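Local coordinates for mandelate racemase/muconate lactonizing protein (Paenibacillus sp., PDB 3QPE) that belongs to the enolase superfamily, binds magnesium and D-galacturonic acid, and probably carries out metal-dependent chemistry on an acid sugar, at residues H166-V171 with M205-N210; N228-E233 with N331-E336; V281-I286 with R307-C312; H311-A316 with E336-T341. All coordinates share one frame; numbering follows the deposited sequence.

The four contacts lie in one barrel and all reach the same D-galacturonic acid. Interactions 1 and 2 meet at the neighbouring strands 204-207 and 229-233, with centres 10 Å apart, and each gives the magnesium one carboxylate. Lys168 of interaction 1 ties them together: its NZ is 2.8 Å from OE1 of Glu233 in interaction 2. The same Lys168 NZ lies 3.1 Å from OE2 of Glu336, which interactions 2 and 4 share. Interaction 3 meets interaction 2 through Arg307 NH1 and Glu333 OE2, 2.8 Å apart. His311 and Cys312 belong to both interaction 3 and interaction 4, so the ligand-binding histidine stands where these two contacts join.

Interaction 1: residues H166-V171 with M205-N210; sequences HFKIKV and MIDANN. With MG (magnesium ion), chain E; DGU (D-galacturonic acid), chain G.
Lys168, Ile169 and Lys170 pair in parallel register with Met205, Ile206 and Asp207, and the two short strand axes run 4.5 Å apart at 29°. Met205 N gives to Phe167 O, Ile169 N to Met205 O, Asp207 N to Ile169 O, and Val171 N to Asp207 O. On the face of Ile169 and Ile206, Val171 CG1 packs on Ile206 CB at 4.1 Å. This side rests on helix 180-198.

The other face carries Lys168, Met205, Lys170 and Asp207. Lys168 sets out with CG anti to its backbone N (chi1 -176°) and passes Met205 at about a right angle. It then bends at its third torsion, and NZ reaches ligand O6B at 3.0 Å. Tyr131, Glu233 and Glu336 also hold this NZ. Lys170 lies side by side with Asp207. Its NZ makes a salt bridge to Asp207 OD2 at 3.0 Å, coming from above the carboxylate plane, and stands 3.1 Å from ligand C5. Asp207 OD2 also binds the magnesium at 2.2 Å. Its OD1 takes the N-H of Asn209 in an Asx turn, which helps fix the carboxylate. Asn209 ND2 then bonds ligand O5 at 3.0 Å.

Two lysines separated by one residue, beside a metal-binding aspartate, match the KxK motif of mandelate racemase relatives. The place of Lys170 beside C5 is consistent with a role in proton transfer.

Interaction 2: residues N228-E233 with N331-E336; sequences NLYWLE and NFEFVE. With MG (magnesium ion), chain E; DGU (D-galacturonic acid), chain G.
Tyr230 and Glu333 meet through a very short hydrogen bond, OH to OE1 at 2.4 Å. The tyrosine is the donor. OE1 sits at the edge of the ring, and the ring and carboxylate planes are only 19° apart, so the two groups lie nearly flat with each other. Glu333 folds back at its second torsion (chi2 -70°), which brings its acid group round to this edge. Phe334 turns its own edge to the face of Tyr230 in an offset T-shaped pair, with centroids 5.8 Å apart. Trp231 CZ3 lies in the plane of the Phe334 ring at its edge, 3.9 Å from CD2. The three rings form one aromatic cluster.

Further out, other groups set these in place. Arg307 makes a salt bridge to the second oxygen of Glu333. Met205 packs against Tyr230, Trp231 and Phe334. Trp231 NE1 gives a bent hydrogen bond to Glu233 OE1 at 3.2 Å, using the anti lone pair of that oxygen. Gln283 NE2 is a further partner of OE1. The other oxygen, OE2, binds the magnesium at 2.1 Å; Asp207 and Glu263 are the other protein ligands. Across the site, Glu336 brings OE2 to 2.6 Å from ligand O6A. Water 3 lies between the two acids, near Glu336 OE1 and Glu233 OE2.

The tryptophan is thus a second-shell residue that helps hold a metal ligand. The ligand's acid group lies between the metal, which Glu233 binds, and Glu336. The metal and Lys168 would probably draw electrons from that group.

Interaction 3: residues V281-I286 with R307-C312; sequences VLQYDI and RSAPHC. With DGU (D-galacturonic acid), chain G.
His311 and Asp285 both extend with CG anti to the backbone N (chi1 168° and -180°), and this brings the imidazole to the carboxylate. His311 ND1 donates a hydrogen bond to Asp285 OD1 at 2.8 Å. The oxygen lies in the ring plane and uses its anti lone pair. At the far edge of the ring, NE2 bonds ligand O4 at 2.5 Å in a nearly straight line (177°). The geometry fits a His-carboxylate pair that fixes the rotation of the ring toward the sugar.

The backbones support it. His311 N bonds Tyr284 O at 3.2 Å, from above the carbonyl plane, and Ile286 N bonds His311 O at 2.9 Å. Earlier in both segments, Leu282 pairs with Arg307 O and Ala309 N as in a parallel sheet. Val281 CG1 is tight against Ala309 CB at 3.4 Å, and Ile286 CG2 touches Cys312 CB. Asp285 OD2 takes backbone N-H groups of Ile287 and Trp288.

The two segments belong to a beta-alpha-beta unit, strands 281-282 and 307-308 joined by helix 291-303. Leu282 and Ser308 face that helix. Trp231 of strand 229-233 packs on Val281, Gln283 and Ala309.

Interaction 4: residues H311-A316 with E336-T341; sequences HCYGNA and EYDDIT. With DGU (D-galacturonic acid), chain G.
The loop after strand 307-308 meets the end of strand 335-337 at the sugar site, where Cys312 touches Glu336. Cys312 N gives a nearly straight hydrogen bond to Glu336 OE1 at 2.9 Å, reaching it from above the carboxylate plane. Glu336 is extended throughout, and Thr133 bonds its other oxygen, OE2. Both carboxylate oxygens of this buried acid are therefore held. Water 4 joins the backbones, donating to Cys312 O at 2.6 Å and to Glu336 O.

With chi1 at -166°, Tyr313 swings its ring past the sugar toward Asp338. Its CB lies 3.4 Å from ligand O6A. At the far end CE1 comes within 3.3 Å of Asp338 OD2, with ring and carboxylate planes 24° apart. Two waters complete the link: water 5 joins Tyr313 OH to Asp338 OD1, and water 6 joins Gly314 N to Asp338 OD2. Arg26 makes a salt bridge to the same OD2. Further on, Ala316 CB packs on Ile340 CD1 at 3.7 Å.

Strand 335-337 lies beside strand 126-135 in the barrel sheet. Strand 340-342 pairs with strand 14-30 of the separate antiparallel sheet, whose strand 42-52 touches Ala316 at the start of helix 316-325.

Interaction 1: residues H166-V171 with M205-N210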
# COMPACT_ATOMS: atom_id res chain seq x y z
N HIS A 166 26.26 1.15 14.23
CA HIS A 166 25.39 0.48 13.27
C HIS A 166 24.85 1.51 12.29
O HIS A 166 24.55 2.64 12.68
CB HIS A 166 24.25 -0.21 14.01
CG HIS A 166 24.69 -0.96 15.23
ND1 HIS A 166 25.42 -2.12 15.16
CD2 HIS A 166 24.54 -0.69 16.55
CE1 HIS A 166 25.68 -2.55 16.38
NE2 HIS A 166 25.16 -1.70 17.24
N PHE A 167 24.71 1.11 11.03
CA PHE A 167 24.42 2.04 9.95
C PHE A 167 23.35 1.53 8.99
O PHE A 167 23.39 0.37 8.57
CB PHE A 167 25.72 2.33 9.18
CG PHE A 167 26.84 2.79 10.06
CD1 PHE A 167 27.65 1.87 10.71
CD2 PHE A 167 27.06 4.15 10.27
CE1 PHE A 167 28.67 2.29 11.54
CE2 PHE A 167 28.07 4.57 11.11
CZ PHE A 167 28.88 3.64 11.75
N LYS A 168 22.42 2.40 8.62
CA LYS A 168 21.45 2.05 7.59
C LYS A 168 21.74 2.81 6.31
O LYS A 168 21.79 4.04 6.29
CB LYS A 168 20.01 2.29 8.04
CG LYS A 168 18.98 1.83 7.02
CD LYS A 168 17.59 1.71 7.63
CE LYS A 168 16.80 3.00 7.55
NZ LYS A 168 15.55 2.84 8.40
N ILE A 169 21.93 2.07 5.23
CA ILE A 169 22.41 2.64 3.99
C ILE A 169 21.31 2.68 2.94
O ILE A 169 20.68 1.67 2.66
CB ILE A 169 23.55 1.75 3.45
CG1 ILE A 169 24.57 1.47 4.56
CG2 ILE A 169 24.16 2.36 2.21
CD1 ILE A 169 25.75 0.63 4.08
N LYS A 170 21.06 3.85 2.36
CA LYS A 170 20.10 3.94 1.27
C LYS A 170 20.67 3.25 0.02
O LYS A 170 21.79 3.54 -0.37
CB LYS A 170 19.81 5.40 0.95
CG LYS A 170 19.10 6.12 2.09
CD LYS A 170 17.67 5.57 2.27
CE LYS A 170 16.85 6.43 3.25
NZ LYS A 170 16.44 5.63 4.44
N VAL A 171 19.89 2.35 -0.57
CA VAL A 171 20.25 1.72 -1.83
C VAL A 171 19.10 1.93 -2.81
O VAL A 171 18.12 2.59 -2.46
CB VAL A 171 20.54 0.23 -1.65
CG1 VAL A 171 21.70 0.05 -0.69
CG2 VAL A 171 19.28 -0.50 -1.10
N MET A 205 22.32 -2.17 7.73
CA MET A 205 20.99 -2.36 7.20
C MET A 205 20.90 -1.62 5.87
O MET A 205 21.54 -0.59 5.69
CB MET A 205 19.96 -1.87 8.23
CG MET A 205 20.11 -2.62 9.56
SD MET A 205 19.72 -1.75 11.08
CE MET A 205 21.25 -0.85 11.33
N ILE A 206 20.15 -2.16 4.93
CA ILE A 206 19.97 -1.46 3.68
C ILE A 206 18.50 -1.17 3.42
O ILE A 206 17.62 -1.95 3.80
CB ILE A 206 20.60 -2.22 2.49
CG1 ILE A 206 20.02 -3.63 2.39
CG2 ILE A 206 22.11 -2.29 2.68
CD1 ILE A 206 20.58 -4.46 1.21
N ASP A 207 18.24 -0.02 2.79
CA ASP A 207 16.87 0.46 2.63
C ASP A 207 16.69 0.93 1.20
O ASP A 207 17.29 1.92 0.78
CB ASP A 207 16.56 1.56 3.66
CG ASP A 207 15.17 2.15 3.50
OD1 ASP A 207 14.44 1.75 2.57
OD2 ASP A 207 14.82 3.05 4.30
N ALA A 208 15.86 0.21 0.45
CA ALA A 208 15.74 0.46 -0.98
C ALA A 208 14.68 1.48 -1.32
O ALA A 208 14.59 1.94 -2.46
CB ALA A 208 15.48 -0.87 -1.73
N ASN A 209 13.88 1.87 -0.34
CA ASN A 209 12.72 2.73 -0.61
C ASN A 209 11.96 2.25 -1.85
O ASN A 209 11.57 3.04 -2.71
CB ASN A 209 13.11 4.20 -0.72
CG ASN A 209 13.54 4.78 0.61
OD1 ASN A 209 14.73 4.93 0.88
ND2 ASN A 209 12.57 5.11 1.47
N ASN A 210 11.78 0.93 -1.90
CA ASN A 210 10.90 0.29 -2.87
C ASN A 210 11.44 0.33 -4.29
O ASN A 210 10.73 0.00 -5.24
CB ASN A 210 9.50 0.88 -2.79
CG ASN A 210 8.75 0.42 -1.55
OD1 ASN A 210 9.07 -0.61 -0.97
ND2 ASN A 210 7.75 1.19 -1.13
MG MG E . 12.81 3.23 5.20
O1 DGU G . 10.43 10.94 4.60
O2 DGU G . 11.97 10.08 2.40
O5 DGU G . 12.65 5.46 4.41
O6B DGU G . 13.66 4.47 6.82
C1 DGU G . 11.17 9.95 4.67
C2 DGU G . 12.38 9.75 3.74
C3 DGU G . 12.93 8.31 3.76
C4 DGU G . 13.14 7.73 5.18
C5 DGU G . 13.55 6.25 5.21
C6 DGU G . 13.71 5.71 6.65
O3 DGU G . 14.19 8.27 3.07
O4 DGU G . 11.92 7.84 5.92
O6A DGU G . 13.88 6.57 7.54
O HOH W 1 16.85 4.59 -0.95
O HOH W 2 11.95 2.59 3.29

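Interaction 2: residues N228-E233 with N331-E336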
# COMPACT_ATOMS: atom_id res chain seq x y z
N ASN A 228 27.87 -7.91 7.03
CA ASN A 228 27.01 -8.18 8.18
C ASN A 228 25.63 -7.54 8.00
O ASN A 228 25.28 -6.57 8.69
CB ASN A 228 27.66 -7.67 9.48
CG ASN A 228 26.93 -8.14 10.74
OD1 ASN A 228 26.20 -9.13 10.71
ND2 ASN A 228 27.13 -7.43 11.85
N LEU A 229 24.86 -8.08 7.05
CA LEU A 229 23.54 -7.53 6.74
C LEU A 229 22.57 -7.99 7.79
O LEU A 229 22.33 -9.19 7.94
CB LEU A 229 23.08 -8.01 5.37
CG LEU A 229 22.88 -6.96 4.29
CD1 LEU A 229 24.06 -5.98 4.21
CD2 LEU A 229 22.66 -7.64 2.96
N TYR A 230 22.03 -7.03 8.54
CA TYR A 230 21.12 -7.33 9.64
C TYR A 230 19.68 -7.33 9.15
O TYR A 230 18.92 -8.26 9.45
CB TYR A 230 21.30 -6.30 10.77
CG TYR A 230 20.46 -6.60 11.98
CD1 TYR A 230 20.79 -7.65 12.82
CD2 TYR A 230 19.35 -5.83 12.29
CE1 TYR A 230 20.02 -7.95 13.93
CE2 TYR A 230 18.58 -6.12 13.41
CZ TYR A 230 18.93 -7.18 14.22
OH TYR A 230 18.18 -7.49 15.34
N TRP A 231 19.31 -6.32 8.38
CA TRP A 231 18.00 -6.33 7.72
C TRP A 231 17.91 -5.65 6.36
O TRP A 231 18.71 -4.79 6.00
CB TRP A 231 16.87 -5.89 8.68
CG TRP A 231 16.62 -4.39 8.85
CD1 TRP A 231 16.59 -3.43 7.88
CD2 TRP A 231 16.33 -3.72 10.08
NE1 TRP A 231 16.31 -2.20 8.44
CE2 TRP A 231 16.15 -2.35 9.79
CE3 TRP A 231 16.21 -4.15 11.41
CZ2 TRP A 231 15.85 -1.41 10.77
CZ3 TRP A 231 15.91 -3.21 12.38
CH2 TRP A 231 15.74 -1.85 12.06
N LEU A 232 16.91 -6.09 5.60
CA LEU A 232 16.57 -5.53 4.31
C LEU A 232 15.23 -4.83 4.44
O LEU A 232 14.22 -5.47 4.72
CB LEU A 232 16.47 -6.64 3.26
CG LEU A 232 15.96 -6.23 1.87
CD1 LEU A 232 16.90 -5.24 1.14
CD2 LEU A 232 15.71 -7.49 1.03
N GLU A 233 15.23 -3.51 4.21
CA GLU A 233 14.07 -2.66 4.44
C GLU A 233 13.47 -2.15 3.13
O GLU A 233 14.17 -1.58 2.29
CB GLU A 233 14.48 -1.48 5.34
CG GLU A 233 13.49 -0.33 5.39
CD GLU A 233 13.79 0.65 6.52
OE1 GLU A 233 14.63 0.36 7.39
OE2 GLU A 233 13.15 1.69 6.56
N ASN A 331 10.54 -6.97 22.07
CA ASN A 331 11.40 -7.10 20.90
C ASN A 331 11.68 -5.77 20.20
O ASN A 331 11.61 -5.68 18.98
CB ASN A 331 10.84 -8.11 19.88
CG ASN A 331 10.61 -9.47 20.48
OD1 ASN A 331 11.35 -9.91 21.36
ND2 ASN A 331 9.58 -10.17 19.99
N PHE A 332 11.98 -4.74 20.99
CA PHE A 332 12.40 -3.46 20.45
C PHE A 332 13.76 -3.59 19.78
O PHE A 332 14.71 -4.06 20.39
CB PHE A 332 12.44 -2.37 21.55
CG PHE A 332 12.61 -0.98 21.01
CD1 PHE A 332 13.87 -0.47 20.74
CD2 PHE A 332 11.50 -0.18 20.76
CE1 PHE A 332 14.02 0.80 20.23
CE2 PHE A 332 11.65 1.10 20.24
CZ PHE A 332 12.91 1.59 19.99
N GLU A 333 13.87 -3.15 18.53
CA GLU A 333 15.12 -3.29 17.78
C GLU A 333 16.11 -2.13 17.97
O GLU A 333 17.15 -2.28 18.60
CB GLU A 333 14.83 -3.49 16.29
CG GLU A 333 14.27 -4.87 15.93
CD GLU A 333 15.29 -5.99 16.09
OE1 GLU A 333 16.38 -5.88 15.50
OE2 GLU A 333 15.01 -6.96 16.81
N PHE A 334 15.79 -0.98 17.40
CA PHE A 334 16.69 0.17 17.40
C PHE A 334 15.97 1.49 17.49
O PHE A 334 14.85 1.62 16.99
CB PHE A 334 17.44 0.25 16.07
CG PHE A 334 18.52 -0.75 15.91
CD1 PHE A 334 19.73 -0.59 16.58
CD2 PHE A 334 18.37 -1.82 15.04
CE1 PHE A 334 20.74 -1.50 16.42
CE2 PHE A 334 19.39 -2.73 14.86
CZ PHE A 334 20.57 -2.58 15.55
N VAL A 335 16.64 2.48 18.06
CA VAL A 335 16.27 3.87 17.84
C VAL A 335 16.85 4.31 16.50
O VAL A 335 18.07 4.24 16.28
CB VAL A 335 16.78 4.78 18.98
CG1 VAL A 335 16.63 6.25 18.60
CG2 VAL A 335 16.02 4.50 20.27
N GLU A 336 16.00 4.74 15.57
CA GLU A 336 16.50 5.27 14.30
C GLU A 336 17.06 6.69 14.52
O GLU A 336 16.32 7.61 14.83
CB GLU A 336 15.40 5.28 13.23
CG GLU A 336 15.92 5.65 11.84
CD GLU A 336 14.89 5.52 10.74
OE1 GLU A 336 13.72 5.20 11.05
OE2 GLU A 336 15.25 5.74 9.56
MG MG E . 12.81 3.23 5.20
O1 DGU G . 10.43 10.94 4.60
O2 DGU G . 11.97 10.08 2.40
O5 DGU G . 12.65 5.46 4.41
O6B DGU G . 13.66 4.47 6.82
C1 DGU G . 11.17 9.95 4.67
C2 DGU G . 12.38 9.75 3.74
C3 DGU G . 12.93 8.31 3.76
C4 DGU G . 13.14 7.73 5.18
C5 DGU G . 13.55 6.25 5.21
C6 DGU G . 13.71 5.71 6.65
O3 DGU G . 14.19 8.27 3.07
O4 DGU G . 11.92 7.84 5.92
O6A DGU G . 13.88 6.57 7.54
O HOH W 3 12.60 2.93 9.54
O HOH W 2 11.95 2.59 3.29

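Interaction 3: residues V281-I286 with R307-C312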
# COMPACT_ATOMS: atom_id res chain seq x y z
N VAL A 281 10.43 -7.45 10.76
CA VAL A 281 10.51 -6.18 11.50
C VAL A 281 9.46 -5.19 10.98
O VAL A 281 9.39 -4.92 9.79
CB VAL A 281 11.95 -5.60 11.40
CG1 VAL A 281 12.06 -4.30 12.18
CG2 VAL A 281 12.95 -6.60 11.94
N LEU A 282 8.65 -4.68 11.89
CA LEU A 282 7.57 -3.75 11.58
C LEU A 282 7.98 -2.32 11.90
O LEU A 282 8.47 -2.05 13.00
CB LEU A 282 6.30 -4.09 12.37
CG LEU A 282 5.47 -5.28 11.90
CD1 LEU A 282 5.13 -5.11 10.44
CD2 LEU A 282 6.24 -6.56 12.14
N GLN A 283 7.72 -1.41 10.97
CA GLN A 283 8.33 -0.08 11.03
C GLN A 283 7.37 1.13 10.97
O GLN A 283 7.73 2.20 10.44
CB GLN A 283 9.39 0.02 9.92
CG GLN A 283 10.48 -1.02 10.07
CD GLN A 283 11.59 -0.84 9.05
OE1 GLN A 283 11.34 -0.84 7.85
NE2 GLN A 283 12.82 -0.71 9.53
N TYR A 284 6.17 0.98 11.52
CA TYR A 284 5.24 2.10 11.63
C TYR A 284 5.91 3.28 12.33
O TYR A 284 6.68 3.10 13.28
CB TYR A 284 3.95 1.69 12.35
CG TYR A 284 3.29 0.52 11.65
CD1 TYR A 284 2.47 0.73 10.54
CD2 TYR A 284 3.51 -0.78 12.07
CE1 TYR A 284 1.88 -0.33 9.88
CE2 TYR A 284 2.92 -1.85 11.40
CZ TYR A 284 2.11 -1.62 10.31
OH TYR A 284 1.53 -2.68 9.65
N ASP A 285 5.58 4.48 11.88
CA ASP A 285 6.24 5.71 12.34
C ASP A 285 5.97 6.03 13.82
O ASP A 285 4.91 5.68 14.36
CB ASP A 285 5.81 6.85 11.41
CG ASP A 285 6.43 8.18 11.79
OD1 ASP A 285 7.55 8.48 11.30
OD2 ASP A 285 5.78 8.94 12.52
N ILE A 286 6.93 6.66 14.49
CA ILE A 286 6.85 6.90 15.92
C ILE A 286 5.87 8.04 16.28
O ILE A 286 5.43 8.16 17.43
CB ILE A 286 8.27 7.15 16.50
CG1 ILE A 286 8.26 7.22 18.03
CG2 ILE A 286 8.91 8.37 15.85
CD1 ILE A 286 7.68 5.98 18.71
N ARG A 307 9.35 -8.32 15.60
CA ARG A 307 10.23 -7.25 16.07
C ARG A 307 9.67 -5.86 15.74
O ARG A 307 9.04 -5.67 14.69
CB ARG A 307 11.62 -7.40 15.43
CG ARG A 307 12.26 -8.75 15.68
CD ARG A 307 13.39 -9.03 14.69
NE ARG A 307 13.92 -10.37 14.84
CZ ARG A 307 14.97 -10.66 15.59
NH1 ARG A 307 15.59 -9.69 16.26
NH2 ARG A 307 15.40 -11.91 15.68
N SER A 308 9.94 -4.91 16.63
CA SER A 308 9.45 -3.55 16.50
C SER A 308 10.64 -2.62 16.22
O SER A 308 11.63 -2.62 16.95
CB SER A 308 8.75 -3.13 17.78
OG SER A 308 7.58 -3.90 18.03
N ALA A 309 10.56 -1.85 15.14
CA ALA A 309 11.56 -0.83 14.85
C ALA A 309 10.84 0.40 14.32
O ALA A 309 10.77 0.61 13.11
CB ALA A 309 12.61 -1.34 13.82
N PRO A 310 10.30 1.24 15.23
CA PRO A 310 9.53 2.39 14.76
C PRO A 310 10.33 3.30 13.84
O PRO A 310 11.46 3.66 14.17
CB PRO A 310 9.20 3.14 16.06
CG PRO A 310 9.20 2.07 17.12
CD PRO A 310 10.37 1.16 16.70
N HIS A 311 9.73 3.68 12.70
CA HIS A 311 10.34 4.60 11.75
C HIS A 311 10.40 5.99 12.38
O HIS A 311 9.44 6.42 13.03
CB HIS A 311 9.50 4.67 10.47
CG HIS A 311 9.88 5.78 9.54
ND1 HIS A 311 9.46 7.08 9.73
CD2 HIS A 311 10.62 5.78 8.41
CE1 HIS A 311 9.93 7.84 8.76
NE2 HIS A 311 10.65 7.08 7.94
N CYS A 312 11.52 6.66 12.20
CA CYS A 312 11.63 8.05 12.63
C CYS A 312 12.58 8.76 11.68
O CYS A 312 13.77 8.47 11.65
CB CYS A 312 12.15 8.14 14.06
SG CYS A 312 12.31 9.84 14.65
O1 DGU G . 10.43 10.94 4.60
O2 DGU G . 11.97 10.08 2.40
O5 DGU G . 12.65 5.46 4.41
O6B DGU G . 13.66 4.47 6.82
C1 DGU G . 11.17 9.95 4.67
C2 DGU G . 12.38 9.75 3.74
C3 DGU G . 12.93 8.31 3.76
C4 DGU G . 13.14 7.73 5.18
C5 DGU G . 13.55 6.25 5.21
C6 DGU G . 13.71 5.71 6.65
O3 DGU G . 14.19 8.27 3.07
O4 DGU G . 11.92 7.84 5.92
O6A DGU G . 13.88 6.57 7.54

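Interaction 4: residues H311-A316 with E336-T341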
# COMPACT_ATOMS: atom_id res chain seq x y z
N HIS A 311 9.73 3.68 12.70
CA HIS A 311 10.34 4.60 11.75
C HIS A 311 10.40 5.99 12.38
O HIS A 311 9.44 6.42 13.03
CB HIS A 311 9.50 4.67 10.47
CG HIS A 311 9.88 5.78 9.54
ND1 HIS A 311 9.46 7.08 9.73
CD2 HIS A 311 10.62 5.78 8.41
CE1 HIS A 311 9.93 7.84 8.76
NE2 HIS A 311 10.65 7.08 7.94
N CYS A 312 11.52 6.66 12.20
CA CYS A 312 11.63 8.05 12.63
C CYS A 312 12.58 8.76 11.68
O CYS A 312 13.77 8.47 11.65
CB CYS A 312 12.15 8.14 14.06
SG CYS A 312 12.31 9.84 14.65
N TYR A 313 12.03 9.66 10.88
CA TYR A 313 12.84 10.49 10.00
C TYR A 313 11.97 11.67 9.64
O TYR A 313 10.79 11.51 9.31
CB TYR A 313 13.29 9.73 8.75
CG TYR A 313 14.40 10.49 8.04
CD1 TYR A 313 15.71 10.37 8.46
CD2 TYR A 313 14.11 11.36 7.01
CE1 TYR A 313 16.74 11.10 7.83
CE2 TYR A 313 15.13 12.08 6.37
CZ TYR A 313 16.44 11.94 6.79
OH TYR A 313 17.45 12.66 6.18
N GLY A 314 12.52 12.87 9.75
CA GLY A 314 11.79 14.07 9.42
C GLY A 314 11.23 14.75 10.66
O GLY A 314 10.61 15.81 10.57
N ASN A 315 11.44 14.13 11.82
CA ASN A 315 10.96 14.66 13.09
C ASN A 315 11.90 14.24 14.21
O ASN A 315 11.85 13.11 14.69
CB ASN A 315 9.53 14.17 13.37
CG ASN A 315 8.90 14.87 14.55
OD1 ASN A 315 9.58 15.19 15.52
ND2 ASN A 315 7.59 15.13 14.46
N ALA A 316 12.74 15.18 14.64
CA ALA A 316 13.75 14.90 15.65
C ALA A 316 13.16 14.37 16.96
O ALA A 316 13.78 13.56 17.66
CB ALA A 316 14.55 16.17 15.93
N GLU A 336 16.00 4.74 15.57
CA GLU A 336 16.50 5.27 14.30
C GLU A 336 17.06 6.69 14.52
O GLU A 336 16.32 7.61 14.83
CB GLU A 336 15.40 5.28 13.23
CG GLU A 336 15.92 5.65 11.84
CD GLU A 336 14.89 5.52 10.74
OE1 GLU A 336 13.72 5.20 11.05
OE2 GLU A 336 15.25 5.74 9.56
N TYR A 337 18.37 6.86 14.35
CA TYR A 337 19.01 8.12 14.78
C TYR A 337 19.48 9.06 13.66
O TYR A 337 20.18 8.65 12.73
CB TYR A 337 20.16 7.83 15.77
CG TYR A 337 20.69 9.08 16.44
CD1 TYR A 337 21.74 9.80 15.88
CD2 TYR A 337 20.11 9.57 17.61
CE1 TYR A 337 22.20 10.96 16.47
CE2 TYR A 337 20.57 10.73 18.20
CZ TYR A 337 21.61 11.42 17.63
OH TYR A 337 22.08 12.57 18.21
N ASP A 338 19.06 10.32 13.75
CA ASP A 338 19.50 11.41 12.88
C ASP A 338 20.01 12.49 13.82
O ASP A 338 19.34 12.81 14.80
CB ASP A 338 18.30 11.95 12.10
CG ASP A 338 18.68 12.61 10.79
OD1 ASP A 338 19.85 12.51 10.34
OD2 ASP A 338 17.77 13.21 10.17
N ASP A 339 21.18 13.04 13.54
CA ASP A 339 21.78 14.05 14.41
C ASP A 339 21.22 15.42 14.07
O ASP A 339 21.66 16.08 13.12
CB ASP A 339 23.31 14.07 14.24
CG ASP A 339 24.02 14.93 15.29
OD1 ASP A 339 23.35 15.73 15.98
OD2 ASP A 339 25.25 14.78 15.43
N ILE A 340 20.24 15.85 14.85
CA ILE A 340 19.57 17.12 14.58
C ILE A 340 19.67 18.06 15.76
O ILE A 340 19.60 17.63 16.92
CB ILE A 340 18.08 16.89 14.28
CG1 ILE A 340 17.95 15.97 13.07
CG2 ILE A 340 17.37 18.22 14.03
CD1 ILE A 340 16.57 15.37 12.95
N THR A 341 19.84 19.35 15.46
CA THR A 341 19.77 20.41 16.47
C THR A 341 18.57 21.29 16.19
O THR A 341 18.51 21.99 15.18
CB THR A 341 21.05 21.27 16.50
OG1 THR A 341 22.18 20.40 16.70
CG2 THR A 341 21.01 22.28 17.65
O1 DGU G . 10.43 10.94 4.60
O2 DGU G . 11.97 10.08 2.40
O5 DGU G . 12.65 5.46 4.41
O6B DGU G . 13.66 4.47 6.82
C1 DGU G . 11.17 9.95 4.67
C2 DGU G . 12.38 9.75 3.74
C3 DGU G . 12.93 8.31 3.76
C4 DGU G . 13.14 7.73 5.18
C5 DGU G . 13.55 6.25 5.21
C6 DGU G . 13.71 5.71 6.65
O3 DGU G . 14.19 8.27 3.07
O4 DGU G . 11.92 7.84 5.92
O6A DGU G . 13.88 6.57 7.54
O HOH W 4 15.83 9.62 12.85
O HOH W 5 19.93 12.21 7.38
O HOH W 6 15.09 13.37 10.77